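Local coordinates for protein leucine aminopeptidase 2 (Saccharomyces cerevisiae, PDB 2XQ0) that acts as a zinc aminopeptidase that preferentially cleaves di- and tripeptides and has low epoxide hydrolase activity in vitro, at residues T434-Y439 and E444-V449; K407-P412 and P440-I445. All coordinates share one frame; numbering follows the deposited sequence.

Interaction 1: T434-Y439 and E444-V449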
loop_
_atom_site.group_PDB
_atom_site.type_symbol
_atom_site.label_atom_id
_atom_site.label_comp_id
_atom_site.label_asym_id
_atom_site.label_seq_id
_atom_site.Cartn_x
_atom_site.Cartn_y
_atom_site.Cartn_z
ATOM N N THR A 434 1.653 -14.428 -22.213
ATOM C CA THR A 434 1.353 -15.603 -21.409
ATOM C C THR A 434 -0.134 -15.935 -21.471
ATOM O O THR A 434 -0.532 -17.108 -21.550
ATOM C CB THR A 434 1.757 -15.379 -19.947
ATOM O OG1 THR A 434 3.161 -15.076 -19.889
ATOM C CG2 THR A 434 1.450 -16.633 -19.124
ATOM N N LEU A 435 -0.957 -14.893 -21.423
ATOM C CA LEU A 435 -2.391 -15.074 -21.484
ATOM C C LEU A 435 -2.714 -15.737 -22.814
ATOM O O LEU A 435 -3.455 -16.719 -22.863
ATOM C CB LEU A 435 -3.108 -13.725 -21.305
ATOM C CG LEU A 435 -4.639 -13.665 -21.236
ATOM C CD1 LEU A 435 -5.192 -14.365 -19.991
ATOM C CD2 LEU A 435 -5.089 -12.222 -21.269
ATOM N N TYR A 436 -2.129 -15.225 -23.896
ATOM C CA TYR A 436 -2.407 -15.774 -25.225
ATOM C C TYR A 436 -1.862 -17.196 -25.418
ATOM O O TYR A 436 -2.531 -18.035 -26.000
ATOM C CB TYR A 436 -1.912 -14.845 -26.338
ATOM C CG TYR A 436 -2.917 -13.791 -26.762
ATOM C CD1 TYR A 436 -3.100 -12.630 -26.018
ATOM C CD2 TYR A 436 -3.679 -13.958 -27.913
ATOM C CE1 TYR A 436 -4.015 -11.665 -26.415
ATOM C CE2 TYR A 436 -4.601 -13.006 -28.313
ATOM C CZ TYR A 436 -4.765 -11.864 -27.563
ATOM O OH TYR A 436 -5.671 -10.915 -27.971
ATOM N N GLU A 437 -0.664 -17.476 -24.915
ATOM C CA GLU A 437 -0.130 -18.830 -25.030
ATOM C C GLU A 437 -0.993 -19.837 -24.256
ATOM O O GLU A 437 -1.123 -20.997 -24.657
ATOM C CB GLU A 437 1.320 -18.895 -24.544
ATOM C CG GLU A 437 2.284 -18.004 -25.307
ATOM C CD GLU A 437 3.543 -17.689 -24.508
ATOM O OE1 GLU A 437 3.599 -18.041 -23.306
ATOM O OE2 GLU A 437 4.474 -17.082 -25.084
ATOM N N PHE A 438 -1.589 -19.390 -23.153
ATOM C CA PHE A 438 -2.337 -20.293 -22.286
ATOM C C PHE A 438 -3.715 -20.680 -22.846
ATOM O O PHE A 438 -4.193 -21.793 -22.623
ATOM C CB PHE A 438 -2.478 -19.717 -20.871
ATOM C CG PHE A 438 -2.999 -20.706 -19.882
ATOM C CD1 PHE A 438 -2.164 -21.673 -19.347
ATOM C CD2 PHE A 438 -4.325 -20.697 -19.515
ATOM C CE1 PHE A 438 -2.644 -22.611 -18.439
ATOM C CE2 PHE A 438 -4.819 -21.634 -18.610
ATOM C CZ PHE A 438 -3.973 -22.591 -18.076
ATOM N N TYR A 439 -4.342 -19.763 -23.576
ATOM C CA TYR A 439 -5.688 -19.989 -24.094
ATOM C C TYR A 439 -5.758 -20.044 -25.631
ATOM O O TYR A 439 -6.401 -19.193 -26.259
ATOM C CB TYR A 439 -6.628 -18.886 -23.596
ATOM C CG TYR A 439 -6.932 -18.895 -22.110
ATOM C CD1 TYR A 439 -7.799 -19.832 -21.560
ATOM C CD2 TYR A 439 -6.383 -17.941 -21.268
ATOM C CE1 TYR A 439 -8.096 -19.834 -20.203
ATOM C CE2 TYR A 439 -6.681 -17.927 -19.909
ATOM C CZ TYR A 439 -7.536 -18.876 -19.385
ATOM O OH TYR A 439 -7.826 -18.868 -18.040
ATOM N N GLU A 444 -10.184 -15.979 -30.085
ATOM C CA GLU A 444 -11.153 -15.015 -30.584
ATOM C C GLU A 444 -11.733 -14.172 -29.453
ATOM O O GLU A 444 -11.948 -12.975 -29.622
ATOM C CB GLU A 444 -12.262 -15.714 -31.382
ATOM C CG GLU A 444 -11.814 -16.199 -32.758
ATOM C CD GLU A 444 -12.938 -16.861 -33.545
ATOM O OE1 GLU A 444 -14.063 -16.950 -33.006
ATOM O OE2 GLU A 444 -12.701 -17.290 -34.698
ATOM N N ILE A 445 -11.984 -14.801 -28.307
ATOM C CA ILE A 445 -12.439 -14.078 -27.119
ATOM C C ILE A 445 -11.418 -13.041 -26.655
ATOM O O ILE A 445 -11.791 -11.943 -26.249
ATOM C CB ILE A 445 -12.759 -15.031 -25.964
ATOM C CG1 ILE A 445 -14.026 -15.840 -26.282
ATOM C CG2 ILE A 445 -12.903 -14.262 -24.646
ATOM C CD1 ILE A 445 -14.663 -16.517 -25.065
ATOM N N LEU A 446 -10.132 -13.375 -26.731
ATOM C CA LEU A 446 -9.091 -12.454 -26.265
ATOM C C LEU A 446 -8.866 -11.328 -27.262
ATOM O O LEU A 446 -8.518 -10.211 -26.879
ATOM C CB LEU A 446 -7.770 -13.184 -25.991
ATOM C CG LEU A 446 -7.695 -14.143 -24.805
ATOM C CD1 LEU A 446 -6.383 -14.913 -24.836
ATOM C CD2 LEU A 446 -7.845 -13.390 -23.482
ATOM N N ASP A 447 -9.051 -11.632 -28.542
ATOM C CA ASP A 447 -8.923 -10.623 -29.595
ATOM C C ASP A 447 -10.099 -9.638 -29.599
ATOM O O ASP A 447 -10.010 -8.558 -30.180
ATOM C CB ASP A 447 -8.764 -11.280 -30.976
ATOM C CG ASP A 447 -7.364 -11.853 -31.202
ATOM O OD1 ASP A 447 -6.392 -11.356 -30.584
ATOM O OD2 ASP A 447 -7.235 -12.800 -32.008
ATOM N N SER A 448 -11.191 -10.000 -28.935
ATOM C CA SER A 448 -12.328 -9.095 -28.804
ATOM C C SER A 448 -12.134 -8.072 -27.682
ATOM O O SER A 448 -12.842 -7.067 -27.631
ATOM C CB SER A 448 -13.628 -9.871 -28.587
ATOM O OG SER A 448 -13.862 -10.111 -27.209
ATOM N N VAL A 449 -11.189 -8.334 -26.778
ATOM C CA VAL A 449 -10.872 -7.390 -25.707
ATOM C C VAL A 449 -10.276 -6.121 -26.311
ATOM O O VAL A 449 -9.302 -6.189 -27.055
ATOM C CB VAL A 449 -9.843 -7.981 -24.707
ATOM C CG1 VAL A 449 -9.367 -6.909 -23.723
ATOM C CG2 VAL A 449 -10.432 -9.166 -23.960
#
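The phenol ring of Tyr-436 takes Leu-446 on one face and Asp-447 at its edge. Methyl CD1 of Leu-446 sits almost on the ring normal, 4.0 Å from the centroid and only 6° off that normal, a CH-pi contact over the middle of the face. At the ring's edge, close to its plane, lies OD1 of Asp-447. The nearby ring of Tyr-439 has CD2 of Phe-438 over the centre of one face. Two successive helices joined by a short connection fold back here as a helical hairpin within the peptidase M1 domain: helix 428-438 ends, Tyr-439 leaves helical geometry, and helix 443-447 returns alongside, so that residues ten apart in sequence face each other.

Leu-446 is the wedge of this small core. With CG anti to its carbonyl carbon, it reaches into the gap between the helices and divides its two methyls. CD1 lies on the tyrosine ring and also approaches CB of Tyr-439, whereas CD2 packs against CD2 of Leu-435 at 3.7 Å. The Leu-446 side chain and the Tyr-436 ring run past each other in opposite directions, which brings CB of the leucine within 3.6 Å of CZ of the tyrosine. Trp-451 borders the same core, packing on Leu-435 and binding the carbonyl of Leu-446 through NE1.

A polar bond borders this apolar core. Asp-447 holds its carboxylate 37° from the plane of the phenol ring, and its other oxygen, OD2, forms a salt bridge with Lys-443. That lysine would probably temper the negative charge beside the phenol and help fix the rotation of the carboxylate. The hydroxyl OH of Tyr-436 donates to OD1 of Asp-447 at 2.7 Å, reaching that oxygen on its anti side and 35° out of the carboxylate plane.

Interaction 2: K407-P412 and P440-I445; sequences KAEFDP and PEKKEI
Glu-409 and Lys-442 approach each other across the protein surface with their side chains at about a right angle, and a single ion pair spans the gap. Their CA atoms are the closest pair between the two segments, yet stand 11.0 Å apart, so the whole distance is bridged by the side chains. The two chains achieve this differently. Glu-409 folds at its second torsion (chi2 -67°), so that CD doubles back rather than continuing the extended chain from CA; Lys-442 stays extended as far as CE and bends only at the last torsion (chi4 78°), which sets NZ. NZ of Lys-442 donates to OE2 of Glu-409 at 3.2 Å, a hydrogen-bonded salt bridge that meets the oxygen on its anti side, 25° out of the carboxylate plane. At this length the bond is not a tight one, and it engages OE2 rather than both oxygens; the small buried area of 57 Å² reflects a contact made by two charged ends alone.

Lys-442 occupies the N-cap position of helix 443-447, so the bridge ties the start of that helix to the first turn of helix 407-420. The lysine side chain also touches Leu-404, just beyond helix 388-403, while the residue after Glu-409, Phe-410, packs on Trp-326 of helix 321-339, and Pro-412 meets Phe-438 of helix 428-438.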
loop_
_atom_site.group_PDB
_atom_site.type_symbol
_atom_site.label_atom_id
_atom_site.label_comp_id
_atom_site.label_asym_id
_atom_site.label_seq_id
_atom_site.Cartn_x
_atom_site.Cartn_y
_atom_site.Cartn_z
ATOM N N LYS A 407 -14.478 -18.234 -12.780
ATOM C CA LYS A 407 -13.361 -18.528 -11.881
ATOM C C LYS A 407 -12.706 -19.858 -12.220
ATOM O O LYS A 407 -11.475 -19.984 -12.202
ATOM C CB LYS A 407 -13.822 -18.537 -10.419
ATOM C CG LYS A 407 -14.163 -17.164 -9.872
ATOM C CD LYS A 407 -14.889 -17.249 -8.539
ATOM C CE LYS A 407 -16.386 -17.432 -8.750
ATOM N NZ LYS A 407 -17.028 -17.743 -7.454
ATOM N N ALA A 408 -13.530 -20.849 -12.529
ATOM C CA ALA A 408 -13.029 -22.197 -12.754
ATOM C C ALA A 408 -12.123 -22.251 -13.970
ATOM O O ALA A 408 -11.118 -22.967 -13.970
ATOM C CB ALA A 408 -14.182 -23.171 -12.908
ATOM N N GLU A 409 -12.479 -21.492 -15.000
ATOM C CA GLU A 409 -11.700 -21.446 -16.241
ATOM C C GLU A 409 -10.435 -20.593 -16.110
ATOM O O GLU A 409 -9.443 -20.799 -16.822
ATOM C CB GLU A 409 -12.561 -20.873 -17.372
ATOM C CG GLU A 409 -13.726 -21.755 -17.775
ATOM C CD GLU A 409 -13.269 -23.052 -18.422
ATOM O OE1 GLU A 409 -13.671 -24.129 -17.935
ATOM O OE2 GLU A 409 -12.501 -22.996 -19.410
ATOM N N PHE A 410 -10.476 -19.627 -15.204
ATOM C CA PHE A 410 -9.415 -18.632 -15.092
ATOM C C PHE A 410 -8.340 -19.090 -14.111
ATOM O O PHE A 410 -7.160 -18.795 -14.277
ATOM C CB PHE A 410 -10.038 -17.302 -14.645
ATOM C CG PHE A 410 -9.151 -16.102 -14.827
ATOM C CD1 PHE A 410 -8.564 -15.821 -16.059
ATOM C CD2 PHE A 410 -8.931 -15.225 -13.773
ATOM C CE1 PHE A 410 -7.760 -14.702 -16.220
ATOM C CE2 PHE A 410 -8.126 -14.117 -13.937
ATOM C CZ PHE A 410 -7.542 -13.856 -15.165
ATOM N N ASP A 411 -8.750 -19.822 -13.085
ATOM C CA ASP A 411 -7.816 -20.222 -12.040
ATOM C C ASP A 411 -6.613 -21.025 -12.553
ATOM O O ASP A 411 -5.504 -20.881 -12.023
ATOM C CB ASP A 411 -8.537 -20.943 -10.897
ATOM C CG ASP A 411 -9.328 -19.980 -10.007
ATOM O OD1 ASP A 411 -9.463 -18.796 -10.392
ATOM O OD2 ASP A 411 -9.810 -20.403 -8.926
ATOM N N PRO A 412 -6.814 -21.861 -13.585
ATOM C CA PRO A 412 -5.652 -22.550 -14.168
ATOM C C PRO A 412 -4.640 -21.569 -14.754
ATOM O O PRO A 412 -3.432 -21.781 -14.621
ATOM C CB PRO A 412 -6.272 -23.389 -15.283
ATOM C CG PRO A 412 -7.654 -23.669 -14.792
ATOM C CD PRO A 412 -8.084 -22.413 -14.092
ATOM N N PRO A 440 -5.100 -21.045 -26.246
ATOM C CA PRO A 440 -5.129 -21.201 -27.708
ATOM C C PRO A 440 -6.550 -21.319 -28.238
ATOM O O PRO A 440 -6.866 -20.751 -29.283
ATOM C CB PRO A 440 -4.389 -22.518 -27.940
ATOM C CG PRO A 440 -3.544 -22.709 -26.729
ATOM C CD PRO A 440 -4.320 -22.108 -25.592
ATOM N N GLU A 441 -7.396 -22.051 -27.525
ATOM C CA GLU A 441 -8.757 -22.281 -27.988
ATOM C C GLU A 441 -9.626 -21.040 -27.844
ATOM O O GLU A 441 -10.702 -20.961 -28.427
ATOM C CB GLU A 441 -9.392 -23.468 -27.257
ATOM C CG GLU A 441 -8.786 -24.818 -27.643
ATOM C CD GLU A 441 -9.676 -26.002 -27.282
ATOM O OE1 GLU A 441 -10.918 -25.872 -27.351
ATOM O OE2 GLU A 441 -9.127 -27.073 -26.942
ATOM N N LYS A 442 -9.156 -20.063 -27.075
ATOM C CA LYS A 442 -9.967 -18.880 -26.792
ATOM C C LYS A 442 -9.414 -17.610 -27.437
ATOM O O LYS A 442 -9.666 -16.500 -26.969
ATOM C CB LYS A 442 -10.145 -18.693 -25.276
ATOM C CG LYS A 442 -10.912 -19.823 -24.601
ATOM C CD LYS A 442 -11.340 -19.444 -23.184
ATOM C CE LYS A 442 -12.471 -20.337 -22.679
ATOM N NZ LYS A 442 -11.976 -21.673 -22.248
ATOM N N LYS A 443 -8.674 -17.781 -28.525
ATOM C CA LYS A 443 -8.020 -16.656 -29.186
ATOM C C LYS A 443 -9.002 -15.573 -29.646
ATOM O O LYS A 443 -8.692 -14.384 -29.601
ATOM C CB LYS A 443 -7.174 -17.155 -30.357
ATOM C CG LYS A 443 -6.736 -16.075 -31.324
ATOM C CD LYS A 443 -5.337 -15.584 -31.016
ATOM C CE LYS A 443 -4.574 -15.318 -32.312
ATOM N NZ LYS A 443 -5.323 -14.398 -33.208
ATOM N N GLU A 444 -10.184 -15.979 -30.085
ATOM C CA GLU A 444 -11.153 -15.015 -30.584
ATOM C C GLU A 444 -11.733 -14.172 -29.453
ATOM O O GLU A 444 -11.948 -12.975 -29.622
ATOM C CB GLU A 444 -12.262 -15.714 -31.382
ATOM C CG GLU A 444 -11.814 -16.199 -32.758
ATOM C CD GLU A 444 -12.938 -16.861 -33.545
ATOM O OE1 GLU A 444 -14.063 -16.950 -33.006
ATOM O OE2 GLU A 444 -12.701 -17.290 -34.698
ATOM N N ILE A 445 -11.984 -14.801 -28.307
ATOM C CA ILE A 445 -12.439 -14.078 -27.119
ATOM C C ILE A 445 -11.418 -13.041 -26.655
ATOM O O ILE A 445 -11.791 -11.943 -26.249
ATOM C CB ILE A 445 -12.759 -15.031 -25.964
ATOM C CG1 ILE A 445 -14.026 -15.840 -26.282
ATOM C CG2 ILE A 445 -12.903 -14.262 -24.646
ATOM C CD1 ILE A 445 -14.663 -16.517 -25.065
#

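In the fold
Both contacts use helix 443-447 and share Glu-444 and Ile-445, with centres about 7 Å apart, yet they differ in depth and chemistry. Interaction 1 is largely buried: it joins helices adjacent in sequence through aliphatic and aromatic packing, with one polar bond at the margin. Interaction 2 lies at the surface and rests on one hydrogen-bonded salt bridge between segments separated by 27 residues. Tyr-439 connects the two, for its OH makes a probable hydrogen bond with the carbonyl O of Glu-409, 2.8 Å away. Both lie in the M1 peptidase domain, away from the zinc and bestatin sites.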